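RagB/SusD family nutrient uptake outer membrane protein (PDB 7KV2) probably binds beta-glucans at the outer-membrane surface of a human gut bacterium, helping to capture them for uptake. Local coordinates at residues A[146-151]-A[194-199]. Residues are numbered along the deposited sequence; the frame is centred on the assembly and turned at random.
Sequences QVIALR and LEEVIQ
Val-197 meets Ile-148 and Ala-149 where two antiparallel helices, 137-162 and 183-200, pack together in the tetratricopeptide-repeat-like helical part of a SusD-family protein. The short helical segments run at 153° to one another with their axes 9.3 Å apart, a spacing that suits a seam of small and branched apolar residues. Val-197 reaches across with one methyl: its CG2, anti to its own carbonyl carbon, lies 3.6 Å from Ile-148 CG2 and equally close to CB of that isoleucine. The two side chains pass alongside each other, pointing in opposite directions. Beta-branching is useful here, because Ile-148 keeps a methyl close to its backbone for Val-197 while its CG1 arm turns off to one side of the valine, leaving CD1 4.5 Å from Glu-196 OE1 at the exposed margin. That carboxylate stands 6.3 Å from Arg-151 NH2, too far for a salt bridge, though the opposite charges may attract weakly. Arg-151 NH1 is hydrogen-bonded to Asn-123 OD1 on helix 110-130.

No hydrogen bond links the two segments, so apolar contact does the joining. Ala-149 is buried, and its small side chain probably helps the backbones come close; its CA lies 6.4 Å from that of Leu-194. Leu-194 and Ala-149 also touch helix 217-231, through Tyr-224 and Ile-227 and through Val-220 respectively, which ties the helix pair to the next helix in the chain. Beside the alanine, the same methyl, Val-197 CG2, sits 3.9 Å from Ala-149 N and 4.5 Å from Ala-149 CB.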
loop_
_atom_site.group_PDB
_atom_site.type_symbol
_atom_site.label_atom_id
_atom_site.label_comp_id
_atom_site.label_asym_id
_atom_site.label_seq_id
_atom_site.Cartn_x
_atom_site.Cartn_y
_atom_site.Cartn_z
ATOM N N GLN A 146 2.093 20.234 0.070
ATOM C CA GLN A 146 1.561 19.048 0.806
ATOM C C GLN A 146 0.226 18.606 0.209
ATOM O O GLN A 146 0.046 17.386 -0.101
ATOM C CB GLN A 146 1.399 19.337 2.294
ATOM C CG GLN A 146 2.710 19.696 3.002
ATOM C CD GLN A 146 2.431 20.096 4.429
ATOM O OE1 GLN A 146 2.067 19.261 5.261
ATOM N NE2 GLN A 146 2.550 21.392 4.725
ATOM N N VAL A 147 -0.723 19.533 0.050
ATOM C CA VAL A 147 -2.085 19.120 -0.375
ATOM C C VAL A 147 -2.112 18.788 -1.864
ATOM O O VAL A 147 -2.889 17.927 -2.182
ATOM C CB VAL A 147 -3.188 20.114 0.048
ATOM C CG1 VAL A 147 -3.153 20.337 1.553
ATOM C CG2 VAL A 147 -3.118 21.432 -0.720
ATOM N N ILE A 148 -1.298 19.375 -2.750
ATOM C CA ILE A 148 -1.319 18.934 -4.171
ATOM C C ILE A 148 -0.712 17.517 -4.263
ATOM O O ILE A 148 -1.206 16.672 -5.017
ATOM C CB ILE A 148 -0.603 19.937 -5.089
ATOM C CG1 ILE A 148 -1.272 21.319 -5.076
ATOM C CG2 ILE A 148 -0.530 19.357 -6.489
ATOM C CD1 ILE A 148 -0.440 22.386 -5.796
ATOM N N ALA A 149 0.329 17.236 -3.489
ATOM C CA ALA A 149 0.975 15.911 -3.494
ATOM C C ALA A 149 0.005 14.887 -2.911
ATOM O O ALA A 149 -0.138 13.819 -3.523
ATOM C CB ALA A 149 2.273 15.950 -2.713
ATOM N N LEU A 150 -0.649 15.194 -1.791
ATOM C CA LEU A 150 -1.705 14.312 -1.219
ATOM C C LEU A 150 -2.806 14.112 -2.248
ATOM O O LEU A 150 -3.343 13.001 -2.361
ATOM C CB LEU A 150 -2.259 14.885 0.076
ATOM C CG LEU A 150 -1.343 14.768 1.301
ATOM C CD1 LEU A 150 -1.921 15.597 2.437
ATOM C CD2 LEU A 150 -1.176 13.315 1.760
ATOM N N ARG A 151 -3.155 15.159 -2.997
ATOM C CA ARG A 151 -4.282 15.015 -3.939
ATOM C C ARG A 151 -3.926 13.983 -5.009
ATOM O O ARG A 151 -4.785 13.190 -5.332
ATOM C CB ARG A 151 -4.636 16.360 -4.581
ATOM C CG ARG A 151 -5.909 16.304 -5.406
ATOM C CD ARG A 151 -6.462 17.715 -5.670
ATOM N NE ARG A 151 -5.547 18.463 -6.514
ATOM C CZ ARG A 151 -5.521 19.802 -6.626
ATOM N NH1 ARG A 151 -6.354 20.554 -5.935
ATOM N NH2 ARG A 151 -4.643 20.374 -7.418
ATOM N N LEU A 194 2.454 16.829 -9.878
ATOM C CA LEU A 194 3.724 16.445 -9.213
ATOM C C LEU A 194 4.857 17.360 -9.714
ATOM O O LEU A 194 5.699 17.734 -8.877
ATOM C CB LEU A 194 4.042 14.971 -9.461
ATOM C CG LEU A 194 3.067 13.976 -8.826
ATOM C CD1 LEU A 194 3.629 12.564 -8.906
ATOM C CD2 LEU A 194 2.750 14.332 -7.383
ATOM N N GLU A 195 4.914 17.659 -11.016
ATOM C CA GLU A 195 5.948 18.566 -11.595
ATOM C C GLU A 195 5.866 19.922 -10.878
ATOM O O GLU A 195 6.910 20.457 -10.479
ATOM C CB GLU A 195 5.755 18.685 -13.104
ATOM C CG GLU A 195 6.195 17.439 -13.854
ATOM C CD GLU A 195 5.847 17.318 -15.342
ATOM O OE1 GLU A 195 5.033 18.114 -15.846
ATOM O OE2 GLU A 195 6.387 16.393 -15.972
ATOM N N GLU A 196 4.658 20.427 -10.676
ATOM C CA GLU A 196 4.428 21.743 -10.020
ATOM C C GLU A 196 4.896 21.693 -8.575
ATOM O O GLU A 196 5.454 22.684 -8.092
ATOM C CB GLU A 196 2.953 22.099 -9.995
ATOM C CG GLU A 196 2.417 22.479 -11.348
ATOM C CD GLU A 196 0.920 22.716 -11.301
ATOM O OE1 GLU A 196 0.376 22.920 -10.171
ATOM O OE2 GLU A 196 0.298 22.667 -12.380
ATOM N N VAL A 197 4.570 20.621 -7.859
ATOM C CA VAL A 197 4.982 20.481 -6.443
ATOM C C VAL A 197 6.509 20.453 -6.407
ATOM O O VAL A 197 7.105 21.090 -5.514
ATOM C CB VAL A 197 4.407 19.193 -5.815
ATOM C CG1 VAL A 197 5.206 18.811 -4.595
ATOM C CG2 VAL A 197 2.934 19.345 -5.529
ATOM N N ILE A 198 7.135 19.699 -7.306
ATOM C CA ILE A 198 8.617 19.567 -7.316
ATOM C C ILE A 198 9.196 20.967 -7.560
ATOM O O ILE A 198 10.172 21.353 -6.889
ATOM C CB ILE A 198 9.061 18.530 -8.358
ATOM C CG1 ILE A 198 8.677 17.109 -7.887
ATOM C CG2 ILE A 198 10.547 18.641 -8.644
ATOM C CD1 ILE A 198 8.701 16.024 -8.958
ATOM N N GLN A 199 8.598 21.700 -8.492
ATOM C CA GLN A 199 9.138 23.026 -8.899
ATOM C C GLN A 199 8.923 24.059 -7.787
ATOM O O GLN A 199 9.641 25.067 -7.813
ATOM C CB GLN A 199 8.494 23.455 -10.214
ATOM C CG GLN A 199 8.918 22.585 -11.384
ATOM C CD GLN A 199 8.076 22.865 -12.609
ATOM O OE1 GLN A 199 7.302 23.811 -12.629
ATOM N NE2 GLN A 199 8.192 22.032 -13.626
#